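Local structure of myosin regulatory light chain (Placopecten magellanicus, 3PN7) at residues B[38-42]-B[43-47]; B[70-74]-B[75-79]; B[112-115]-B[116-120]. The protein probably confers calcium control on molluscan muscle myosin, serving as the calcium-binding light chain on which calcium-dependent Mg-ATPase activity depends. All coordinates share one frame; numbering follows the deposited sequence.

Contact 1. Residues B[38-42]-B[43-47]. With MG (magnesium ion), chain G.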
ATOM      1  N   GLY B  38      42.402   9.904  -9.410  1.00 37.40           N
ATOM      2  CA  GLY B  38      41.900   9.272  -8.207  1.00 38.56           C
ATOM      3  C   GLY B  38      41.306  10.364  -7.342  1.00 37.44           C
ATOM      4  O   GLY B  38      40.793  10.116  -6.255  1.00 35.55           O
ATOM      5  N   PHE B  39      41.389  11.590  -7.849  1.00 36.07           N
ATOM      6  CA  PHE B  39      40.828  12.764  -7.184  1.00 33.07           C
ATOM      7  C   PHE B  39      40.010  13.534  -8.193  1.00 29.62           C
ATOM      8  O   PHE B  39      40.303  13.501  -9.368  1.00 37.01           O
ATOM      9  CB  PHE B  39      41.941  13.680  -6.642  1.00 36.10           C
ATOM     10  CG  PHE B  39      42.739  13.057  -5.538  1.00 41.89           C
ATOM     11  CD1 PHE B  39      42.361  13.221  -4.220  1.00 40.57           C
ATOM     12  CD2 PHE B  39      43.843  12.266  -5.823  1.00 41.98           C
ATOM     13  CE1 PHE B  39      43.076  12.625  -3.198  1.00 41.40           C
ATOM     14  CE2 PHE B  39      44.557  11.667  -4.809  1.00 43.82           C
ATOM     15  CZ  PHE B  39      44.173  11.848  -3.491  1.00 45.63           C
ATOM     16  N   ILE B  40      38.966  14.211  -7.745  1.00 31.29           N
ATOM     17  CA  ILE B  40      38.326  15.221  -8.573  1.00 28.93           C
ATOM     18  C   ILE B  40      38.802  16.608  -8.142  1.00 29.76           C
ATOM     19  O   ILE B  40      38.600  17.007  -6.986  1.00 29.38           O
ATOM     20  CB  ILE B  40      36.780  15.146  -8.470  1.00 32.37           C
ATOM     21  CG1 ILE B  40      36.260  13.784  -8.940  1.00 28.75           C
ATOM     22  CG2 ILE B  40      36.113  16.280  -9.265  1.00 24.01           C
ATOM     23  CD1 ILE B  40      34.755  13.633  -8.727  1.00 29.79           C
ATOM     24  N   ASP B  41      39.454  17.339  -9.047  1.00 35.22           N
ATOM     25  CA  ASP B  41      39.830  18.726  -8.753  1.00 34.55           C
ATOM     26  C   ASP B  41      39.056  19.722  -9.604  1.00 33.27           C
ATOM     27  O   ASP B  41      38.134  19.349 -10.331  1.00 29.96           O
ATOM     28  CB  ASP B  41      41.340  18.947  -8.893  1.00 37.23           C
ATOM     29  CG  ASP B  41      41.848  18.679 -10.301  1.00 42.95           C
ATOM     30  OD1 ASP B  41      41.028  18.528 -11.230  1.00 42.92           O
ATOM     31  OD2 ASP B  41      43.083  18.615 -10.483  1.00 50.35           O
ATOM     32  N   ILE B  42      39.428  20.991  -9.537  1.00 36.70           N
ATOM     33  CA  ILE B  42      38.654  21.990 -10.262  1.00 33.98           C
ATOM     34  C   ILE B  42      38.740  21.810 -11.783  1.00 35.02           C
ATOM     35  O   ILE B  42      37.780  22.088 -12.500  1.00 37.25           O
ATOM     36  CB  ILE B  42      39.009  23.420  -9.847  1.00 33.60           C
ATOM     37  CG1 ILE B  42      38.064  24.396 -10.544  1.00 37.42           C
ATOM     38  CG2 ILE B  42      40.479  23.734 -10.179  1.00 36.99           C
ATOM     39  CD1 ILE B  42      37.951  25.740  -9.868  1.00 44.18           C
ATOM     40  N   ASN B  43      39.881  21.326 -12.268  1.00 33.86           N
ATOM     41  CA  ASN B  43      40.056  21.066 -13.695  1.00 36.18           C
ATOM     42  C   ASN B  43      39.168  19.922 -14.204  1.00 38.18           C
ATOM     43  O   ASN B  43      38.591  20.014 -15.295  1.00 32.71           O
ATOM     44  CB  ASN B  43      41.525  20.767 -14.025  1.00 38.86           C
ATOM     45  CG  ASN B  43      42.459  21.906 -13.643  1.00 52.06           C
ATOM     46  OD1 ASN B  43      42.090  23.089 -13.696  1.00 51.72           O
ATOM     47  ND2 ASN B  43      43.681  21.552 -13.252  1.00 54.75           N
ATOM     48  N   ASP B  44      39.068  18.848 -13.415  1.00 35.73           N
ATOM     49  CA  ASP B  44      38.181  17.730 -13.732  1.00 33.57           C
ATOM     50  C   ASP B  44      36.751  18.204 -13.836  1.00 36.19           C
ATOM     51  O   ASP B  44      36.016  17.837 -14.752  1.00 35.72           O
ATOM     52  CB  ASP B  44      38.269  16.669 -12.645  1.00 33.52           C
ATOM     53  CG  ASP B  44      39.527  15.848 -12.738  1.00 38.13           C
ATOM     54  OD1 ASP B  44      39.744  15.222 -13.798  1.00 42.37           O
ATOM     55  OD2 ASP B  44      40.288  15.811 -11.747  1.00 34.38           O
ATOM     56  N   LEU B  45      36.367  19.037 -12.878  1.00 36.47           N
ATOM     57  CA  LEU B  45      35.011  19.554 -12.795  1.00 35.20           C
ATOM     58  C   LEU B  45      34.719  20.456 -13.989  1.00 37.11           C
ATOM     59  O   LEU B  45      33.695  20.284 -14.665  1.00 34.86           O
ATOM     60  CB  LEU B  45      34.841  20.329 -11.486  1.00 39.18           C
ATOM     61  CG  LEU B  45      33.628  20.115 -10.582  1.00 37.11           C
ATOM     62  CD1 LEU B  45      33.250  18.671 -10.469  1.00 29.06           C
ATOM     63  CD2 LEU B  45      33.929  20.707  -9.220  1.00 33.88           C
ATOM     64  N   LYS B  46      35.612  21.414 -14.247  1.00 34.17           N
ATOM     65  CA  LYS B  46      35.484  22.288 -15.418  1.00 36.80           C
ATOM     66  C   LYS B  46      35.366  21.464 -16.696  1.00 37.14           C
ATOM     67  O   LYS B  46      34.494  21.706 -17.538  1.00 37.42           O
ATOM     68  CB  LYS B  46      36.706  23.201 -15.565  1.00 40.93           C
ATOM     69  CG  LYS B  46      36.854  24.289 -14.528  1.00 45.55           C
ATOM     70  CD  LYS B  46      37.809  25.368 -15.040  1.00 50.94           C
ATOM     71  CE  LYS B  46      37.900  26.545 -14.093  1.00 53.32           C
ATOM     72  NZ  LYS B  46      38.467  27.751 -14.768  1.00 62.61           N
ATOM     73  N   GLU B  47      36.267  20.494 -16.836  1.00 36.75           N
ATOM     74  CA  GLU B  47      36.246  19.584 -17.973  1.00 39.18           C
ATOM     75  C   GLU B  47      34.901  18.871 -18.097  1.00 40.84           C
ATOM     76  O   GLU B  47      34.284  18.874 -19.166  1.00 41.74           O
ATOM     77  CB  GLU B  47      37.376  18.556 -17.869  1.00 39.24           C
ATOM     78  CG  GLU B  47      37.756  17.997 -19.209  1.00 53.53           C
ATOM     79  CD  GLU B  47      38.014  19.112 -20.228  1.00 58.41           C
ATOM     80  OE1 GLU B  47      38.743  20.071 -19.889  1.00 50.42           O
ATOM     81  OE2 GLU B  47      37.466  19.044 -21.354  1.00 61.31           O
TER
HETATM   82 MG    MG G 162      41.904  14.172 -11.136  1.00 44.67          MG
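The magnesium-binding EF-hand loop closes where Phe-39 and Asp-44 meet the same ion, just as the chain turns into helix 42-52. Phe-39 contributes its backbone O, 2.5 Å from the magnesium; this bond uses the main chain and does not depend on the kind of side chain, and the phenyl ring lies against Asn-73 of the neighbouring loop. Asp-44 offers one carboxylate oxygen, OD2, at 2.4 Å from the metal. Its OD1 lies too far from the ion to coordinate and accepts instead from the backbone N of Asn-35; Asp-33 OD2 binds the ion too, and Asn-35 belongs to the same site.

OD2 of Asp-44 has a second task. Its anti lone pair receives a nearly straight hydrogen bond from Asp-41 N (3.2 Å, 172°). Asp-41 answers as the N-cap: with CG set between its backbone N and carbonyl carbon (chi1 61°), its OD1 reaches the N of Asp-44 at 3.0 Å, meeting it nearly along the C-O axis. The two carboxylates are thereby pressed together, Asp-41 OD1 only 2.9 Å from Asp-44 OD2, a closeness that the magnesium and the donated N-H groups probably offset. Aspartate suits both places, being short enough to turn back to the main chain and, at Asp-44, to reach the ion as well.

Next to the polar cluster, buried Ile-40 lays CG2 against Leu-45 CD1 (3.9 Å), the two side chains crossing at about a right angle, and both also touch Ile-32 of helix 19-32. A capping box whose second carboxylate also ligates the metal thus joins the EF-hand loop to its exiting helix.

Contact 2. Residues B[70-74]-B[75-79]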
ATOM      1  N   GLY B  70      38.196  17.489   2.658  1.00 52.51           N
ATOM      2  CA  GLY B  70      39.538  17.122   2.237  1.00 50.29           C
ATOM      3  C   GLY B  70      39.620  16.968   0.726  1.00 48.10           C
ATOM      4  O   GLY B  70      38.652  17.256   0.025  1.00 45.82           O
ATOM      5  N   PRO B  71      40.781  16.532   0.207  1.00 47.89           N
ATOM      6  CA  PRO B  71      40.905  16.315  -1.243  1.00 45.91           C
ATOM      7  C   PRO B  71      39.880  15.288  -1.728  1.00 39.72           C
ATOM      8  O   PRO B  71      39.674  14.271  -1.070  1.00 39.77           O
ATOM      9  CB  PRO B  71      42.333  15.784  -1.397  1.00 42.55           C
ATOM     10  CG  PRO B  71      43.080  16.415  -0.250  1.00 50.85           C
ATOM     11  CD  PRO B  71      42.080  16.414   0.899  1.00 52.32           C
ATOM     12  N   LEU B  72      39.239  15.563  -2.860  1.00 38.27           N
ATOM     13  CA  LEU B  72      38.073  14.786  -3.277  1.00 34.65           C
ATOM     14  C   LEU B  72      38.420  13.416  -3.884  1.00 36.70           C
ATOM     15  O   LEU B  72      38.345  13.207  -5.090  1.00 35.60           O
ATOM     16  CB  LEU B  72      37.200  15.604  -4.218  1.00 35.71           C
ATOM     17  CG  LEU B  72      35.698  15.526  -4.010  1.00 35.84           C
ATOM     18  CD1 LEU B  72      34.989  16.197  -5.168  1.00 36.68           C
ATOM     19  CD2 LEU B  72      35.257  14.081  -3.858  1.00 36.38           C
ATOM     20  N   ASN B  73      38.831  12.527  -2.992  1.00 34.96           N
ATOM     21  CA  ASN B  73      38.932  11.097  -3.163  1.00 36.35           C
ATOM     22  C   ASN B  73      37.604  10.468  -3.535  1.00 38.20           C
ATOM     23  O   ASN B  73      36.550  11.089  -3.357  1.00 34.62           O
ATOM     24  CB  ASN B  73      39.210  10.549  -1.763  1.00 44.78           C
ATOM     25  CG  ASN B  73      40.580  10.022  -1.622  1.00 52.17           C
ATOM     26  OD1 ASN B  73      41.228   9.694  -2.619  1.00 56.56           O
ATOM     27  ND2 ASN B  73      41.050   9.916  -0.384  1.00 47.03           N
ATOM     28  N   PHE B  74      37.624   9.203  -3.951  1.00 34.41           N
ATOM     29  CA  PHE B  74      36.361   8.478  -4.036  1.00 37.50           C
ATOM     30  C   PHE B  74      35.684   8.320  -2.665  1.00 37.68           C
ATOM     31  O   PHE B  74      34.464   8.410  -2.576  1.00 36.56           O
ATOM     32  CB  PHE B  74      36.474   7.107  -4.711  1.00 36.95           C
ATOM     33  CG  PHE B  74      35.165   6.333  -4.708  1.00 38.25           C
ATOM     34  CD1 PHE B  74      34.072   6.795  -5.424  1.00 34.46           C
ATOM     35  CD2 PHE B  74      35.019   5.171  -3.961  1.00 34.54           C
ATOM     36  CE1 PHE B  74      32.869   6.101  -5.413  1.00 36.57           C
ATOM     37  CE2 PHE B  74      33.817   4.480  -3.948  1.00 34.87           C
ATOM     38  CZ  PHE B  74      32.747   4.943  -4.675  1.00 35.19           C
ATOM     39  N   THR B  75      36.449   8.078  -1.602  1.00 36.69           N
ATOM     40  CA  THR B  75      35.812   7.943  -0.292  1.00 38.72           C
ATOM     41  C   THR B  75      35.233   9.282   0.180  1.00 37.68           C
ATOM     42  O   THR B  75      34.160   9.330   0.774  1.00 42.81           O
ATOM     43  CB  THR B  75      36.709   7.263   0.790  1.00 42.92           C
ATOM     44  OG1 THR B  75      36.960   8.169   1.873  1.00 43.27           O
ATOM     45  CG2 THR B  75      38.015   6.794   0.206  1.00 45.40           C
ATOM     46  N   MET B  76      35.922  10.371  -0.113  1.00 35.31           N
ATOM     47  CA  MET B  76      35.339  11.680   0.112  1.00 34.92           C
ATOM     48  C   MET B  76      34.084  11.899  -0.767  1.00 36.82           C
ATOM     49  O   MET B  76      33.150  12.598  -0.377  1.00 37.84           O
ATOM     50  CB  MET B  76      36.386  12.751  -0.158  1.00 33.82           C
ATOM     51  CG  MET B  76      35.950  14.147   0.184  1.00 38.04           C
ATOM     52  SD  MET B  76      35.646  14.373   1.950  1.00 52.10           S
ATOM     53  CE  MET B  76      37.168  13.761   2.670  1.00 41.48           C
ATOM     54  N   PHE B  77      34.061  11.298  -1.952  1.00 31.49           N
ATOM     55  CA  PHE B  77      32.938  11.452  -2.874  1.00 33.65           C
ATOM     56  C   PHE B  77      31.740  10.714  -2.294  1.00 32.61           C
ATOM     57  O   PHE B  77      30.619  11.225  -2.284  1.00 30.18           O
ATOM     58  CB  PHE B  77      33.334  10.861  -4.223  1.00 35.49           C
ATOM     59  CG  PHE B  77      32.298  10.991  -5.304  1.00 30.74           C
ATOM     60  CD1 PHE B  77      32.260  12.112  -6.114  1.00 30.64           C
ATOM     61  CD2 PHE B  77      31.423   9.957  -5.567  1.00 28.86           C
ATOM     62  CE1 PHE B  77      31.343  12.220  -7.146  1.00 25.87           C
ATOM     63  CE2 PHE B  77      30.501  10.060  -6.593  1.00 30.93           C
ATOM     64  CZ  PHE B  77      30.461  11.193  -7.383  1.00 29.47           C
ATOM     65  N   LEU B  78      32.006   9.516  -1.786  1.00 34.71           N
ATOM     66  CA  LEU B  78      31.003   8.715  -1.109  1.00 38.15           C
ATOM     67  C   LEU B  78      30.414   9.501   0.034  1.00 34.77           C
ATOM     68  O   LEU B  78      29.206   9.521   0.246  1.00 35.69           O
ATOM     69  CB  LEU B  78      31.633   7.458  -0.530  1.00 39.73           C
ATOM     70  CG  LEU B  78      31.737   6.208  -1.390  1.00 41.68           C
ATOM     71  CD1 LEU B  78      32.094   5.067  -0.446  1.00 43.22           C
ATOM     72  CD2 LEU B  78      30.418   5.934  -2.093  1.00 36.42           C
ATOM     73  N   SER B  79      31.302  10.137   0.778  1.00 33.64           N
ATOM     74  CA  SER B  79      30.939  10.915   1.939  1.00 31.83           C
ATOM     75  C   SER B  79      30.001  12.076   1.569  1.00 35.83           C
ATOM     76  O   SER B  79      29.104  12.452   2.338  1.00 31.62           O
ATOM     77  CB  SER B  79      32.227  11.407   2.588  1.00 35.72           C
ATOM     78  OG  SER B  79      32.067  12.680   3.164  1.00 48.28           O
TER
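Two backbone hydrogen bonds start helix 74-85 across this junction: Phe-77 N donates to Asn-73 O at 2.9 Å, rather bent (133°), and Leu-78 N to Phe-74 O at 2.8 Å. Asn-73 is the N-cap by position, yet its side chain makes no capping bond.

The ring contact is a CH-pi interaction. Leu-78 CG lies over one face of the Phe-74 ring, 4.0 Å from its centroid, while CD2 of the same leucine touches Phe-74 CZ. Phe-74 has CG opposite the backbone N (chi1 176°), which carries the ring along the helix to the residue one turn on. Were the ring cut back to an alanine here, Leu-78 would probably lose its resting surface and Lys-26 its cation-pi partner.

In the EF-hand pair, this loop sits beside the magnesium loop, to which Leu-72 is tied by its backbone. Leu-72 is also the centre of an inverse gamma turn, Asn-73 N bonding Pro-71 O.

The remaining contacts are apolar. Leu-72 CD2 packs on Phe-77 CB (3.8 Å) and lies at the edge of that ring. Met-76, bent at chi2 and chi3, curls its thioether back to rest CE 3.9 Å from Gly-70 N, which glycine, lacking a side chain, allows.

Contact 3. Residues B[112-115]-B[116-120]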
ATOM      1  N   GLU B 112      -6.656  12.962  -7.396  1.00 30.75           N
ATOM      2  CA  GLU B 112      -7.160  12.942  -6.023  1.00 36.81           C
ATOM      3  C   GLU B 112      -6.701  11.689  -5.290  1.00 30.61           C
ATOM      4  O   GLU B 112      -6.565  11.689  -4.076  1.00 31.19           O
ATOM      5  CB  GLU B 112      -8.696  13.015  -5.982  1.00 39.29           C
ATOM      6  CG  GLU B 112      -9.371  13.372  -7.304  1.00 49.01           C
ATOM      7  CD  GLU B 112      -9.461  12.210  -8.298  1.00 48.80           C
ATOM      8  OE1 GLU B 112      -9.874  11.078  -7.907  1.00 47.67           O
ATOM      9  OE2 GLU B 112      -9.137  12.445  -9.486  1.00 50.17           O
ATOM     10  N   TYR B 113      -6.457  10.622  -6.035  1.00 26.94           N
ATOM     11  CA  TYR B 113      -5.994   9.365  -5.446  1.00 29.34           C
ATOM     12  C   TYR B 113      -4.541   9.498  -4.966  1.00 29.23           C
ATOM     13  O   TYR B 113      -4.232   9.211  -3.814  1.00 25.99           O
ATOM     14  CB  TYR B 113      -6.116   8.245  -6.485  1.00 31.53           C
ATOM     15  CG  TYR B 113      -5.801   6.840  -6.015  1.00 30.82           C
ATOM     16  CD1 TYR B 113      -6.048   6.437  -4.707  1.00 31.02           C
ATOM     17  CD2 TYR B 113      -5.269   5.903  -6.903  1.00 32.35           C
ATOM     18  CE1 TYR B 113      -5.770   5.122  -4.293  1.00 34.46           C
ATOM     19  CE2 TYR B 113      -4.992   4.609  -6.511  1.00 31.52           C
ATOM     20  CZ  TYR B 113      -5.232   4.224  -5.206  1.00 33.84           C
ATOM     21  OH  TYR B 113      -4.949   2.935  -4.830  1.00 33.53           O
ATOM     22  N   ILE B 114      -3.642   9.940  -5.844  1.00 28.11           N
ATOM     23  CA  ILE B 114      -2.248  10.103  -5.424  1.00 27.97           C
ATOM     24  C   ILE B 114      -2.051  11.181  -4.337  1.00 26.57           C
ATOM     25  O   ILE B 114      -1.192  11.057  -3.468  1.00 28.69           O
ATOM     26  CB  ILE B 114      -1.293  10.331  -6.623  1.00 29.86           C
ATOM     27  CG1 ILE B 114       0.147  10.254  -6.126  1.00 24.08           C
ATOM     28  CG2 ILE B 114      -1.601  11.645  -7.351  1.00 27.53           C
ATOM     29  CD1 ILE B 114       0.512   8.880  -5.553  1.00 27.92           C
ATOM     30  N   LYS B 115      -2.863  12.228  -4.360  1.00 28.03           N
ATOM     31  CA  LYS B 115      -2.794  13.214  -3.291  1.00 27.77           C
ATOM     32  C   LYS B 115      -3.193  12.594  -1.962  1.00 29.25           C
ATOM     33  O   LYS B 115      -2.545  12.817  -0.942  1.00 30.05           O
ATOM     34  CB  LYS B 115      -3.650  14.437  -3.612  1.00 28.68           C
ATOM     35  CG  LYS B 115      -3.042  15.295  -4.696  1.00 29.06           C
ATOM     36  CD  LYS B 115      -3.592  16.711  -4.667  1.00 35.51           C
ATOM     37  CE  LYS B 115      -2.925  17.568  -5.733  1.00 37.44           C
ATOM     38  NZ  LYS B 115      -3.206  19.016  -5.530  1.00 50.86           N
ATOM     39  N   ASP B 116      -4.244  11.787  -1.985  1.00 31.32           N
ATOM     40  CA  ASP B 116      -4.742  11.146  -0.774  1.00 29.68           C
ATOM     41  C   ASP B 116      -3.696  10.189  -0.218  1.00 29.94           C
ATOM     42  O   ASP B 116      -3.367  10.244   0.972  1.00 29.87           O
ATOM     43  CB  ASP B 116      -6.058  10.412  -1.067  1.00 30.72           C
ATOM     44  CG  ASP B 116      -6.719   9.852   0.191  1.00 32.06           C
ATOM     45  OD1 ASP B 116      -6.488  10.396   1.290  1.00 36.59           O
ATOM     46  OD2 ASP B 116      -7.481   8.869   0.073  1.00 38.41           O
ATOM     47  N   LEU B 117      -3.156   9.324  -1.074  1.00 28.09           N
ATOM     48  CA  LEU B 117      -2.107   8.389  -0.639  1.00 29.40           C
ATOM     49  C   LEU B 117      -0.931   9.112   0.030  1.00 28.67           C
ATOM     50  O   LEU B 117      -0.402   8.673   1.057  1.00 29.95           O
ATOM     51  CB  LEU B 117      -1.580   7.575  -1.821  1.00 26.62           C
ATOM     52  CG  LEU B 117      -2.539   6.630  -2.547  1.00 25.65           C
ATOM     53  CD1 LEU B 117      -1.977   6.268  -3.930  1.00 26.53           C
ATOM     54  CD2 LEU B 117      -2.709   5.385  -1.727  1.00 28.29           C
ATOM     55  N   LEU B 118      -0.508  10.215  -0.569  1.00 25.08           N
ATOM     56  CA  LEU B 118       0.736  10.863  -0.176  1.00 25.74           C
ATOM     57  C   LEU B 118       0.527  11.606   1.133  1.00 31.26           C
ATOM     58  O   LEU B 118       1.368  11.573   2.027  1.00 28.22           O
ATOM     59  CB  LEU B 118       1.177  11.853  -1.260  1.00 32.42           C
ATOM     60  CG  LEU B 118       2.378  11.606  -2.201  1.00 30.93           C
ATOM     61  CD1 LEU B 118       2.692  10.167  -2.403  1.00 28.50           C
ATOM     62  CD2 LEU B 118       2.176  12.290  -3.530  1.00 25.52           C
ATOM     63  N   GLU B 119      -0.609  12.286   1.227  1.00 31.30           N
ATOM     64  CA  GLU B 119      -0.891  13.189   2.331  1.00 29.36           C
ATOM     65  C   GLU B 119      -1.459  12.514   3.576  1.00 31.79           C
ATOM     66  O   GLU B 119      -1.145  12.913   4.693  1.00 31.19           O
ATOM     67  CB  GLU B 119      -1.844  14.288   1.863  1.00 29.49           C
ATOM     68  CG  GLU B 119      -1.996  15.442   2.825  1.00 39.74           C
ATOM     69  CD  GLU B 119      -2.670  16.638   2.187  1.00 51.72           C
ATOM     70  OE1 GLU B 119      -3.572  16.435   1.348  1.00 49.83           O
ATOM     71  OE2 GLU B 119      -2.299  17.781   2.522  1.00 49.49           O
ATOM     72  N   ASN B 120      -2.301  11.503   3.388  1.00 29.30           N
ATOM     73  CA  ASN B 120      -3.019  10.908   4.515  1.00 31.57           C
ATOM     74  C   ASN B 120      -2.593   9.507   4.906  1.00 32.90           C
ATOM     75  O   ASN B 120      -3.085   8.966   5.891  1.00 36.21           O
ATOM     76  CB  ASN B 120      -4.531  10.957   4.293  1.00 28.23           C
ATOM     77  CG  ASN B 120      -5.023  12.367   4.065  1.00 32.89           C
ATOM     78  OD1 ASN B 120      -5.733  12.648   3.094  1.00 37.66           O
ATOM     79  ND2 ASN B 120      -4.607  13.276   4.932  1.00 33.86           N
TER
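Tyr-113 and Leu-117 meet because their first torsions differ: CG of Tyr-113 stands opposite its backbone N (chi1 -175°), whereas CG of Leu-117 stands opposite its carbonyl carbon (chi1 -64°). The tyrosine ring is thereby brought beside the leucine one turn further along. This is i to i+4 packing along an amphipathic helix, 111-120, which follows the short strand 109-110 in the C-terminal half of the chain. Leu-117 CD1 sits over the middle of the tyrosine ring, 4.0 Å from its centroid and only 11° off the ring normal, a CH-pi contact. A methyl group suits this place because it can settle on the pi face without asking for a polar partner.

Buried Ile-114 touches two leucines. Its CD1 meets Leu-117 CD1 at 4.0 Å, the side chains crossing at about a right angle, and its CG1 touches Leu-118 CD2 at 3.9 Å. These aliphatic residues face the interior: Ile-114 and Leu-118 both touch Phe-134 of helix 127-134, and Leu-117 and Leu-118 also pack on a chain of another protein in the assembly. Lys-115, partly exposed, makes a cation-pi contact with the same Phe-134.

The backbone follows the usual helical pattern, but not evenly. Leu-117 N donates to Tyr-113 O in a nearly straight bond, with a separation of 2.9 Å. Lys-115 O, by contrast, is shared: Glu-119 N bonds it at 3.0 Å, while Leu-118 N adds a weak, bent bond at 3.3 Å.

In the fold
Contacts 1 and 2 sit in the same EF-hand pair, their centres about 12 Å apart, and each carries a loop into a helix. They touch directly: Ile-40 N lies 2.9 Å from Leu-72 O, a probable hydrogen bond between the loops, and the Phe-39 ring packs on Pro-71 and Asn-73. Contact 3 lies on the other side of the chain's centre, about 43 Å from contact 1 between centres, wholly within one helix. All three are partly buried, each mixing interior and surface residues. Chemistry follows place: carboxylates and metal in contact 1, aromatic and aliphatic packing at a helix start in contact 2, and packing along one helix turn in contact 3; each also touches another protein's chain.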